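Local coordinates for proline iminopeptidase-related protein (Thermus thermophilus, PDB 2YYS) that is of unknown function but has an alpha/beta-hydrolase fold, resembles proline iminopeptidases and may, by family alone, be a peptidase, at residues 12-18 with 61-67; 26-32 with 54-60; 167-173 with 228-232; 220-224 with 239-245. One frame throughout, in Å; residues are numbered along the deposited sequence.

Contact 1. Residues 12-18 with 61-67; sequences EAELYVE and RGSGRSL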
# COMPACT_ATOMS: atom_id res chain seq x y z
N GLU A 12 -21.29 1.90 -3.82
CA GLU A 12 -21.37 2.28 -2.41
C GLU A 12 -20.59 3.57 -2.09
O GLU A 12 -20.80 4.16 -1.03
CB GLU A 12 -20.86 1.15 -1.52
CG GLU A 12 -21.52 -0.20 -1.73
CD GLU A 12 -21.40 -1.12 -0.52
OE1 GLU A 12 -20.28 -1.58 -0.20
OE2 GLU A 12 -22.44 -1.37 0.13
N ALA A 13 -19.71 3.99 -3.00
CA ALA A 13 -18.79 5.10 -2.73
C ALA A 13 -18.46 5.89 -3.99
O ALA A 13 -18.65 5.39 -5.09
CB ALA A 13 -17.50 4.56 -2.13
N GLU A 14 -17.95 7.11 -3.83
CA GLU A 14 -17.35 7.87 -4.93
C GLU A 14 -15.89 8.08 -4.61
O GLU A 14 -15.55 8.63 -3.56
CB GLU A 14 -18.04 9.22 -5.16
CG GLU A 14 -19.46 9.06 -5.66
CD GLU A 14 -20.02 10.28 -6.37
OE1 GLU A 14 -19.31 10.92 -7.16
OE2 GLU A 14 -21.20 10.58 -6.15
N LEU A 15 -15.04 7.64 -5.53
CA LEU A 15 -13.60 7.66 -5.35
C LEU A 15 -12.95 8.84 -6.07
O LEU A 15 -13.29 9.14 -7.21
CB LEU A 15 -13.00 6.35 -5.86
CG LEU A 15 -13.61 5.05 -5.34
CD1 LEU A 15 -12.93 3.86 -5.99
CD2 LEU A 15 -13.52 4.94 -3.85
N TYR A 16 -12.03 9.50 -5.39
CA TYR A 16 -11.13 10.45 -6.02
C TYR A 16 -10.13 9.67 -6.89
O TYR A 16 -9.41 8.81 -6.39
CB TYR A 16 -10.39 11.29 -4.97
CG TYR A 16 -9.39 12.20 -5.60
CD1 TYR A 16 -9.76 13.46 -6.10
CD2 TYR A 16 -8.07 11.81 -5.72
CE1 TYR A 16 -8.82 14.29 -6.70
CE2 TYR A 16 -7.14 12.61 -6.31
CZ TYR A 16 -7.50 13.85 -6.81
OH TYR A 16 -6.53 14.62 -7.42
N VAL A 17 -10.12 9.97 -8.18
CA VAL A 17 -9.33 9.24 -9.15
C VAL A 17 -8.48 10.19 -9.97
O VAL A 17 -8.96 11.24 -10.40
CB VAL A 17 -10.26 8.43 -10.10
CG1 VAL A 17 -9.48 7.75 -11.20
CG2 VAL A 17 -11.05 7.38 -9.31
N GLU A 18 -7.21 9.83 -10.16
CA GLU A 18 -6.31 10.49 -11.10
C GLU A 18 -5.87 9.44 -12.11
O GLU A 18 -5.07 8.55 -11.80
CB GLU A 18 -5.11 11.10 -10.39
CG GLU A 18 -5.47 12.01 -9.23
CD GLU A 18 -4.26 12.53 -8.45
OE1 GLU A 18 -3.19 11.90 -8.54
OE2 GLU A 18 -4.39 13.55 -7.74
N ARG A 61 -12.25 4.15 -0.62
CA ARG A 61 -13.57 4.58 -0.23
C ARG A 61 -13.50 5.30 1.11
O ARG A 61 -12.84 4.85 2.04
CB ARG A 61 -14.53 3.39 -0.17
CG ARG A 61 -14.14 2.30 0.82
CD ARG A 61 -15.27 1.36 1.15
NE ARG A 61 -15.93 0.87 -0.05
CZ ARG A 61 -17.14 0.30 -0.10
NH1 ARG A 61 -17.63 -0.11 -1.26
NH2 ARG A 61 -17.84 0.12 1.01
N GLY A 62 -14.12 6.48 1.15
CA GLY A 62 -14.18 7.28 2.36
C GLY A 62 -12.88 7.91 2.81
O GLY A 62 -12.86 8.65 3.79
N SER A 63 -11.80 7.64 2.09
CA SER A 63 -10.46 7.99 2.54
C SER A 63 -9.88 9.16 1.77
O SER A 63 -10.12 9.31 0.56
CB SER A 63 -9.52 6.79 2.41
OG SER A 63 -10.13 5.60 2.88
N GLY A 64 -9.08 9.97 2.45
CA GLY A 64 -8.35 11.06 1.81
C GLY A 64 -9.31 11.98 1.10
O GLY A 64 -10.24 12.50 1.71
N ARG A 65 -9.11 12.13 -0.21
CA ARG A 65 -9.86 13.08 -1.02
C ARG A 65 -11.17 12.52 -1.54
O ARG A 65 -11.93 13.24 -2.18
CB ARG A 65 -9.00 13.54 -2.20
CG ARG A 65 -7.75 14.25 -1.76
CD ARG A 65 -6.69 14.34 -2.84
NE ARG A 65 -6.05 13.05 -3.05
CZ ARG A 65 -5.00 12.84 -3.81
NH1 ARG A 65 -4.42 13.84 -4.46
NH2 ARG A 65 -4.52 11.60 -3.95
N SER A 66 -11.43 11.24 -1.28
CA SER A 66 -12.68 10.61 -1.67
C SER A 66 -13.84 11.04 -0.80
O SER A 66 -13.67 11.48 0.34
CB SER A 66 -12.57 9.08 -1.64
OG SER A 66 -11.64 8.65 -2.62
N LEU A 67 -15.04 10.87 -1.34
CA LEU A 67 -16.25 11.37 -0.74
C LEU A 67 -16.57 10.63 0.58
O LEU A 67 -16.52 9.39 0.67
CB LEU A 67 -17.40 11.27 -1.75
CG LEU A 67 -18.74 11.93 -1.40
CD1 LEU A 67 -18.58 13.41 -1.07
CD2 LEU A 67 -19.74 11.76 -2.55
O HOH W 1 -15.83 7.56 -1.11
O HOH W 2 -18.93 8.19 -1.31
O HOH W 3 -2.55 11.02 -6.02
O HOH W 4 -2.11 14.40 -6.70

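Contact 2. Residues 26-32 with 54-60; sequences PALFVLH and RVVYFDQ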
# COMPACT_ATOMS: atom_id res chain seq x y z
N PRO A 26 -0.58 0.26 -21.26
CA PRO A 26 -0.76 -0.81 -20.26
C PRO A 26 -1.12 -0.21 -18.91
O PRO A 26 -0.49 0.76 -18.52
CB PRO A 26 0.60 -1.50 -20.22
CG PRO A 26 1.57 -0.53 -20.79
CD PRO A 26 0.81 0.33 -21.75
N ALA A 27 -2.11 -0.77 -18.23
CA ALA A 27 -2.72 -0.13 -17.09
C ALA A 27 -2.19 -0.66 -15.76
O ALA A 27 -1.98 -1.87 -15.60
CB ALA A 27 -4.21 -0.31 -17.15
N LEU A 28 -1.96 0.26 -14.81
CA LEU A 28 -1.62 -0.05 -13.42
C LEU A 28 -2.54 0.68 -12.49
O LEU A 28 -2.77 1.88 -12.68
CB LEU A 28 -0.18 0.40 -13.11
CG LEU A 28 0.88 -0.26 -13.97
CD1 LEU A 28 2.21 0.41 -13.80
CD2 LEU A 28 0.97 -1.75 -13.61
N PHE A 29 -3.06 -0.03 -11.49
CA PHE A 29 -3.84 0.56 -10.43
C PHE A 29 -3.00 0.66 -9.17
O PHE A 29 -2.27 -0.28 -8.83
CB PHE A 29 -5.11 -0.26 -10.20
CG PHE A 29 -6.17 -0.01 -11.22
CD1 PHE A 29 -7.32 0.66 -10.90
CD2 PHE A 29 -5.98 -0.39 -12.54
CE1 PHE A 29 -8.29 0.92 -11.86
CE2 PHE A 29 -6.94 -0.13 -13.50
CZ PHE A 29 -8.09 0.53 -13.16
N VAL A 30 -3.09 1.79 -8.48
CA VAL A 30 -2.26 2.05 -7.31
C VAL A 30 -3.10 1.91 -6.06
O VAL A 30 -4.16 2.51 -5.95
CB VAL A 30 -1.62 3.44 -7.38
CG1 VAL A 30 -0.73 3.73 -6.15
CG2 VAL A 30 -0.79 3.54 -8.63
N LEU A 31 -2.63 1.06 -5.15
CA LEU A 31 -3.31 0.80 -3.89
C LEU A 31 -2.49 1.36 -2.72
O LEU A 31 -1.48 0.77 -2.31
CB LEU A 31 -3.56 -0.71 -3.75
CG LEU A 31 -4.63 -1.26 -4.69
CD1 LEU A 31 -4.58 -2.79 -4.77
CD2 LEU A 31 -6.02 -0.81 -4.25
N HIS A 32 -2.91 2.51 -2.19
CA HIS A 32 -2.23 3.11 -1.04
C HIS A 32 -2.50 2.32 0.25
O HIS A 32 -3.36 1.42 0.29
CB HIS A 32 -2.65 4.57 -0.85
CG HIS A 32 -4.06 4.71 -0.37
ND1 HIS A 32 -5.09 5.12 -1.20
CD2 HIS A 32 -4.62 4.45 0.83
CE1 HIS A 32 -6.22 5.11 -0.51
NE2 HIS A 32 -5.96 4.71 0.72
N ARG A 54 -0.62 3.65 -18.33
CA ARG A 54 -1.81 4.31 -17.84
C ARG A 54 -1.91 3.98 -16.36
O ARG A 54 -2.11 2.82 -15.99
CB ARG A 54 -3.04 3.80 -18.57
CG ARG A 54 -4.33 4.46 -18.14
CD ARG A 54 -5.51 3.95 -18.88
NE ARG A 54 -6.74 4.60 -18.46
CZ ARG A 54 -7.93 4.27 -18.91
NH1 ARG A 54 -8.07 3.30 -19.80
NH2 ARG A 54 -9.00 4.92 -18.48
N VAL A 55 -1.75 4.99 -15.52
CA VAL A 55 -1.73 4.79 -14.09
C VAL A 55 -2.96 5.42 -13.45
O VAL A 55 -3.24 6.62 -13.61
CB VAL A 55 -0.47 5.39 -13.46
CG1 VAL A 55 -0.35 4.95 -12.02
CG2 VAL A 55 0.75 4.99 -14.24
N VAL A 56 -3.68 4.61 -12.70
CA VAL A 56 -4.88 5.05 -12.01
C VAL A 56 -4.54 5.16 -10.52
O VAL A 56 -4.50 4.15 -9.79
CB VAL A 56 -6.04 4.06 -12.26
CG1 VAL A 56 -7.31 4.54 -11.60
CG2 VAL A 56 -6.25 3.89 -13.74
N TYR A 57 -4.21 6.37 -10.10
CA TYR A 57 -4.05 6.67 -8.69
C TYR A 57 -5.43 6.96 -8.15
O TYR A 57 -6.20 7.68 -8.78
CB TYR A 57 -3.13 7.87 -8.44
CG TYR A 57 -1.78 7.80 -9.13
CD1 TYR A 57 -0.69 7.22 -8.51
CD2 TYR A 57 -1.59 8.35 -10.40
CE1 TYR A 57 0.56 7.16 -9.14
CE2 TYR A 57 -0.37 8.30 -11.03
CZ TYR A 57 0.71 7.71 -10.40
OH TYR A 57 1.93 7.65 -11.05
N PHE A 58 -5.78 6.36 -7.03
CA PHE A 58 -7.04 6.69 -6.39
C PHE A 58 -6.97 6.60 -4.89
O PHE A 58 -6.12 5.90 -4.33
CB PHE A 58 -8.19 5.84 -6.97
CG PHE A 58 -8.16 4.39 -6.58
CD1 PHE A 58 -9.02 3.90 -5.61
CD2 PHE A 58 -7.35 3.49 -7.26
CE1 PHE A 58 -9.02 2.56 -5.27
CE2 PHE A 58 -7.35 2.13 -6.93
CZ PHE A 58 -8.18 1.67 -5.94
N ASP A 59 -7.85 7.37 -4.25
CA ASP A 59 -8.03 7.28 -2.83
C ASP A 59 -9.20 6.34 -2.59
O ASP A 59 -10.25 6.45 -3.22
CB ASP A 59 -8.33 8.65 -2.22
CG ASP A 59 -7.15 9.59 -2.27
OD1 ASP A 59 -6.08 9.22 -2.81
OD2 ASP A 59 -7.22 10.73 -1.77
N GLN A 60 -9.02 5.43 -1.64
CA GLN A 60 -9.97 4.39 -1.35
C GLN A 60 -11.22 4.99 -0.71
O GLN A 60 -11.27 6.17 -0.34
CB GLN A 60 -9.32 3.31 -0.47
CG GLN A 60 -8.34 2.42 -1.26
CD GLN A 60 -7.17 1.91 -0.42
OE1 GLN A 60 -7.32 1.64 0.76
NE2 GLN A 60 -5.99 1.78 -1.05
O HOH W 5 -5.52 3.23 -3.59
O HOH W 6 -5.32 0.82 2.49

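Contact 3. Residues 167-173 with 228-232; sequences FDRLMFP and RDGTS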
# COMPACT_ATOMS: atom_id res chain seq x y z
N PHE A 167 5.19 5.16 15.06
CA PHE A 167 5.23 4.87 13.62
C PHE A 167 6.38 5.64 12.94
O PHE A 167 7.01 5.11 12.04
CB PHE A 167 3.89 5.16 12.93
CG PHE A 167 2.89 4.03 13.04
CD1 PHE A 167 3.07 2.85 12.32
CD2 PHE A 167 1.77 4.14 13.86
CE1 PHE A 167 2.15 1.80 12.42
CE2 PHE A 167 0.85 3.09 13.96
CZ PHE A 167 1.04 1.93 13.24
N ASP A 168 6.67 6.86 13.40
CA ASP A 168 7.75 7.66 12.81
C ASP A 168 9.10 6.96 12.98
O ASP A 168 9.94 6.94 12.08
CB ASP A 168 7.83 9.06 13.46
CG ASP A 168 6.83 10.08 12.88
OD1 ASP A 168 6.08 9.78 11.92
OD2 ASP A 168 6.74 11.25 13.35
N ARG A 169 9.30 6.36 14.16
CA ARG A 169 10.53 5.63 14.46
C ARG A 169 10.69 4.40 13.56
O ARG A 169 11.77 4.14 13.02
CB ARG A 169 10.54 5.21 15.93
CG ARG A 169 11.89 5.18 16.56
CD ARG A 169 11.86 4.99 18.09
NE ARG A 169 11.21 6.14 18.70
CZ ARG A 169 10.36 6.10 19.72
NH1 ARG A 169 10.03 4.96 20.34
NH2 ARG A 169 9.85 7.24 20.15
N LEU A 170 9.61 3.64 13.41
CA LEU A 170 9.60 2.47 12.53
C LEU A 170 9.79 2.87 11.07
O LEU A 170 10.52 2.22 10.33
CB LEU A 170 8.30 1.69 12.71
CG LEU A 170 8.03 1.14 14.11
CD1 LEU A 170 6.77 0.31 14.11
CD2 LEU A 170 9.20 0.31 14.64
N MET A 171 9.15 3.96 10.66
CA MET A 171 9.10 4.34 9.24
C MET A 171 10.29 5.13 8.70
O MET A 171 10.62 5.02 7.51
CB MET A 171 7.83 5.15 8.98
CG MET A 171 6.55 4.33 9.00
SD MET A 171 5.16 5.33 8.56
CE MET A 171 3.87 4.14 8.47
N PHE A 172 10.93 5.94 9.55
CA PHE A 172 11.89 6.94 9.09
C PHE A 172 13.25 6.77 9.77
O PHE A 172 13.41 7.15 10.93
CB PHE A 172 11.36 8.36 9.35
CG PHE A 172 10.10 8.68 8.59
CD1 PHE A 172 10.11 8.78 7.21
CD2 PHE A 172 8.90 8.83 9.27
CE1 PHE A 172 8.94 9.07 6.52
CE2 PHE A 172 7.73 9.11 8.57
CZ PHE A 172 7.75 9.23 7.21
N PRO A 173 14.21 6.17 9.07
CA PRO A 173 15.57 6.02 9.63
C PRO A 173 16.30 7.35 9.87
O PRO A 173 17.13 7.39 10.77
CB PRO A 173 16.31 5.21 8.56
CG PRO A 173 15.51 5.41 7.29
CD PRO A 173 14.09 5.57 7.73
N ARG A 228 15.39 -0.74 6.74
CA ARG A 228 15.08 -0.05 7.99
C ARG A 228 13.62 0.37 8.14
O ARG A 228 13.28 1.22 8.97
CB ARG A 228 16.03 1.14 8.16
CG ARG A 228 17.49 0.65 8.28
CD ARG A 228 18.52 1.73 8.58
NE ARG A 228 18.30 2.38 9.88
CZ ARG A 228 19.02 3.41 10.34
NH1 ARG A 228 20.03 3.90 9.62
NH2 ARG A 228 18.73 3.96 11.52
N ASP A 229 12.74 -0.25 7.36
CA ASP A 229 11.30 -0.07 7.50
C ASP A 229 10.83 -1.03 8.58
O ASP A 229 10.58 -2.21 8.31
CB ASP A 229 10.61 -0.35 6.17
CG ASP A 229 9.12 -0.12 6.21
OD1 ASP A 229 8.57 0.21 7.28
OD2 ASP A 229 8.41 -0.28 5.19
N GLY A 230 10.76 -0.54 9.81
CA GLY A 230 10.29 -1.33 10.93
C GLY A 230 8.81 -1.71 10.91
O GLY A 230 8.39 -2.46 11.80
N THR A 231 8.04 -1.21 9.94
CA THR A 231 6.65 -1.64 9.74
C THR A 231 6.49 -2.80 8.77
O THR A 231 5.38 -3.33 8.64
CB THR A 231 5.75 -0.48 9.25
OG1 THR A 231 6.07 -0.14 7.89
CG2 THR A 231 5.97 0.79 10.04
N SER A 232 7.55 -3.18 8.08
CA SER A 232 7.48 -4.19 7.02
C SER A 232 8.61 -5.22 7.05
O SER A 232 8.36 -6.39 6.80
CB SER A 232 7.50 -3.51 5.64
OG SER A 232 7.24 -4.43 4.60
O HOH W 7 13.41 3.51 10.54

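Contact 4. Residues 220-224 with 239-245; sequences PLYVL and VASRLRA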
# COMPACT_ATOMS: atom_id res chain seq x y z
N PRO A 220 3.62 -12.59 -12.41
CA PRO A 220 4.76 -11.81 -11.92
C PRO A 220 4.42 -10.93 -10.71
O PRO A 220 3.49 -10.14 -10.75
CB PRO A 220 5.14 -10.94 -13.12
CG PRO A 220 4.11 -11.14 -14.15
CD PRO A 220 3.28 -12.29 -13.81
N LEU A 221 5.22 -11.09 -9.66
CA LEU A 221 5.03 -10.44 -8.38
C LEU A 221 6.43 -10.07 -7.86
O LEU A 221 7.34 -10.89 -7.92
CB LEU A 221 4.32 -11.41 -7.44
CG LEU A 221 3.39 -10.95 -6.32
CD1 LEU A 221 2.36 -10.00 -6.80
CD2 LEU A 221 2.68 -12.16 -5.73
N TYR A 222 6.58 -8.86 -7.35
CA TYR A 222 7.86 -8.38 -6.83
C TYR A 222 7.63 -7.71 -5.49
O TYR A 222 6.63 -7.02 -5.30
CB TYR A 222 8.48 -7.35 -7.79
CG TYR A 222 9.80 -7.75 -8.42
CD1 TYR A 222 9.84 -8.74 -9.40
CD2 TYR A 222 11.00 -7.11 -8.06
CE1 TYR A 222 11.04 -9.10 -10.01
CE2 TYR A 222 12.22 -7.47 -8.66
CZ TYR A 222 12.23 -8.48 -9.64
OH TYR A 222 13.41 -8.87 -10.26
N VAL A 223 8.58 -7.88 -4.58
CA VAL A 223 8.55 -7.23 -3.29
C VAL A 223 9.76 -6.30 -3.20
O VAL A 223 10.89 -6.73 -3.42
CB VAL A 223 8.58 -8.23 -2.13
CG1 VAL A 223 8.64 -7.51 -0.80
CG2 VAL A 223 7.35 -9.16 -2.18
N LEU A 224 9.50 -5.04 -2.91
CA LEU A 224 10.52 -4.02 -2.66
C LEU A 224 10.27 -3.46 -1.28
O LEU A 224 9.16 -3.06 -0.97
CB LEU A 224 10.40 -2.86 -3.65
CG LEU A 224 11.13 -2.91 -4.99
CD1 LEU A 224 10.68 -4.08 -5.81
CD2 LEU A 224 10.88 -1.61 -5.75
N VAL A 239 6.80 -12.86 3.29
CA VAL A 239 5.88 -12.59 2.19
C VAL A 239 6.47 -13.06 0.89
O VAL A 239 5.82 -13.76 0.11
CB VAL A 239 5.55 -11.08 2.08
CG1 VAL A 239 4.74 -10.78 0.84
CG2 VAL A 239 4.78 -10.62 3.31
N ALA A 240 7.71 -12.68 0.64
CA ALA A 240 8.36 -13.00 -0.62
C ALA A 240 8.56 -14.50 -0.76
O ALA A 240 8.37 -15.06 -1.83
CB ALA A 240 9.68 -12.29 -0.73
N SER A 241 8.94 -15.17 0.32
CA SER A 241 9.27 -16.59 0.22
C SER A 241 8.00 -17.45 0.03
O SER A 241 7.98 -18.38 -0.76
CB SER A 241 10.15 -17.03 1.41
OG SER A 241 9.39 -17.69 2.38
N ARG A 242 6.90 -17.07 0.68
CA ARG A 242 5.63 -17.79 0.51
C ARG A 242 5.01 -17.57 -0.88
O ARG A 242 4.44 -18.50 -1.46
CB ARG A 242 4.65 -17.41 1.63
CG ARG A 242 5.11 -17.90 2.98
CD ARG A 242 4.60 -17.10 4.16
NE ARG A 242 5.19 -17.63 5.38
CZ ARG A 242 4.77 -18.73 6.01
NH1 ARG A 242 3.72 -19.41 5.58
NH2 ARG A 242 5.40 -19.13 7.11
N LEU A 243 5.16 -16.36 -1.43
CA LEU A 243 4.66 -16.02 -2.76
C LEU A 243 5.61 -16.48 -3.87
O LEU A 243 5.23 -16.52 -5.03
CB LEU A 243 4.46 -14.50 -2.87
CG LEU A 243 3.39 -13.87 -2.00
CD1 LEU A 243 3.48 -12.35 -2.08
CD2 LEU A 243 2.01 -14.35 -2.43
N ARG A 244 6.83 -16.83 -3.47
CA ARG A 244 7.93 -17.13 -4.38
C ARG A 244 8.17 -15.95 -5.31
O ARG A 244 8.30 -16.11 -6.50
CB ARG A 244 7.71 -18.45 -5.14
CG ARG A 244 7.78 -19.66 -4.22
CD ARG A 244 7.60 -21.01 -4.88
NE ARG A 244 7.51 -22.03 -3.85
CZ ARG A 244 7.35 -23.33 -4.06
NH1 ARG A 244 7.31 -24.15 -3.01
NH2 ARG A 244 7.20 -23.81 -5.29
N ALA A 245 8.21 -14.77 -4.72
CA ALA A 245 8.47 -13.53 -5.43
C ALA A 245 9.88 -13.03 -5.14
O ALA A 245 10.33 -13.09 -4.00
CB ALA A 245 7.47 -12.49 -4.98

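Contact 1. Residues 12-18 with 61-67
The Arg65 guanidinium lies over the Tyr16 ring, its plane tilted 28° to it, with Tyr16 CE2 3.3 Å from Arg65 CZ and over the centre of the guanidinium face. A bend at chi3 (-73°) brings the group there. Nearer the backbone, Arg65 CD lies over the same ring face, 4.0 Å from the centroid, in a CH-pi contact, and waters 3 and 4 link the guanidinium edge to Glu18. Glu18 OE2 and Arg65 NH1, 3.3 Å apart, pair by charge alone, the oxygen lying well out of the guanidinium plane; Asp59 is the stronger partner. At the other end Arg61 is met edge-on in a salt bridge: NH1 and NH2 both hydrogen-bond Glu12 OE1 at 3.2 Å, while NE pairs with Asp84. With an alanine at Arg61, Glu12 and Asp84 would probably both be left without their cationic mate. Tyr16 N donates to Ser66 OG (2.9 Å, 167°), held also by Asp59 O, and Leu67 N donates to Glu14 O at 3.2 Å. The type II' turn Ser63-Ser66 closes the segment from Asp59, whose sequence Asp-Gln-Arg-Gly-Ser-Gly-Arg-Ser matches the Asp-Gln-Arg-Gly-x-Gly-x-Ser motif of proline iminopeptidases, after a strand of the alpha/beta-hydrolase sheet.

Contact 2. Residues 26-32 with 54-60
Phe29 and Val56 carry the close-packed part of this contact, their side chains running alongside each other. Val56 CB makes a CH-pi contact with the Phe29 ring, 4.0 Å from its centroid, while Val56 CG1 reaches Phe29 CE1. On the other face of the sheet Val30 CG2 touches both Val55 CG1 and Tyr57 CD1, each at 3.7 Å; with CG1 anti to the backbone N (chi1 -180°), the CG2 branch is the one turned to both. The backbones pair in parallel register: Leu28 N bonds Arg54 O at 2.8 Å and Val56 N bonds Leu28 O at 2.9 Å. These neighbouring strands are the two arms of a beta-alpha-beta crossover through helix 40-46, in the core of the alpha/beta-hydrolase sheet. Beyond Val30, by contrast, the backbones separate, and His32 and Asp59 stand 7.4 Å apart between their CA atoms. Water 5 takes up the bonds the strands no longer make directly, donating to Val30 O and Phe58 O and accepting from His32 N and Gln60 NE2. The side chains stay close even here: the Gln60 amide stacks on the His32 ring, planes 5° apart, while its NE2 donates to His32 O at 3.0 Å. Water 6 joins His32 O to Gln60 OE1.

Contact 3. Residues 167-173 with 228-232
The loop after strand 221-226, where alpha/beta hydrolases carry the acid of the catalytic triad, here meets the end of helix 163-171: Gly230 N donates to Leu170 O at 2.8 Å, the donor lying 33° out of the carbonyl plane. Gly230 has no side chain; a beta carbon there would run into Leu170 CD2, so its absence lets the backbones come this close. Thr231 CG2 packs against the helix, 3.7 Å from Leu170 CB and equally near Met171 CG. The threonine is held by Asp229 in an Asx turn, in which Asp229 OD1 accepts from both Thr231 N (3.1 Å) and Thr231 OG1 (2.6 Å). Thr231 OG1 lies between the backbone N and the carbonyl carbon (chi1 71°), which turns the hydroxyl to the aspartate and leaves the methyl facing the helix; Trp128 NE1 bonds the same hydroxyl. Asp229 OD2 bonds His255 ND1, in the position of the acid-histidine pair of catalytic relatives. An alanine in place of Asp229 removes both carboxylate oxygens, and would probably leave His255 ND1 without this partner and Thr231 N and OG1 without the acceptor that closes the Asx turn. The helix belongs to the helical insertion between strands 119-125 and 221-226, the cap region of S33 relatives. Farther out, Pro173 CB lies over the Arg228 guanidinium face, 3.7 Å from Arg228 CZ, and Arg228 NH1 pairs with Glu252.

Contact 4. Residues 220-224 with 239-245
Leu221 swings CG away from its backbone N, with chi1 at -150° and chi2 at 50°, and so carries CD2 out to Leu243 CD1 at 3.7 Å. The two leucines meet at an oblique angle, methyl against methyl. Val223, two residues on along the same side of the strand, has CG1 anti to N (chi1 176°), and its CG2 is the branch facing the helix: it lies 4.2 Å from Ala240 CB and 4.3 Å from Val239 CG1. No hydrogen bond crosses the contact. Ala245 comes closest, its CB 3.3 Å from Leu221 O and 4.1 Å from Leu221 CB. It gets there because the helix ends in a Schellman motif: Arg244 takes positive phi, Ala245 N bonds back to Ala240 O at 2.9 Å, and the chain turns toward the sheet. Strand 221-224 and helix 239-243 run nearly antiparallel, their axes 9.1 Å apart at closest approach, as expected of the first strand and the helix of a beta-alpha-beta unit. Leu243 also touches Leu124 of strand 119-125, and Ala240 touches Ile247 of strand 247-250, so the helix spans three adjacent strands, while Tyr222 and Leu224 point from the sheet's other face to helix 262-274.

Overall arrangement
Contacts 1 and 2 form one continuous region, centres 13 Å apart, with contact 2 nested inside the loop closed by contact 1; the salt bridge from Arg65 NE to Asp59 OD2 (2.9 Å) and the pairing of strands 14-20 and 54-58 join them. Contact 4 reaches the same sheet, its centre 20 Å from that of contact 2. Contact 3 adjoins contact 4 in sequence, and their segments alternate along the chain, although their centres lie 21 Å apart. Contacts 2 and 3 are separated by about 11 Å between nearest atoms. Contact 3 holds the Asp229-His255 pair, in the place of the acid and histidine of relatives. Glycerol, probably from the crystallisation liquor, lies about 4 Å from the Met171 side chain.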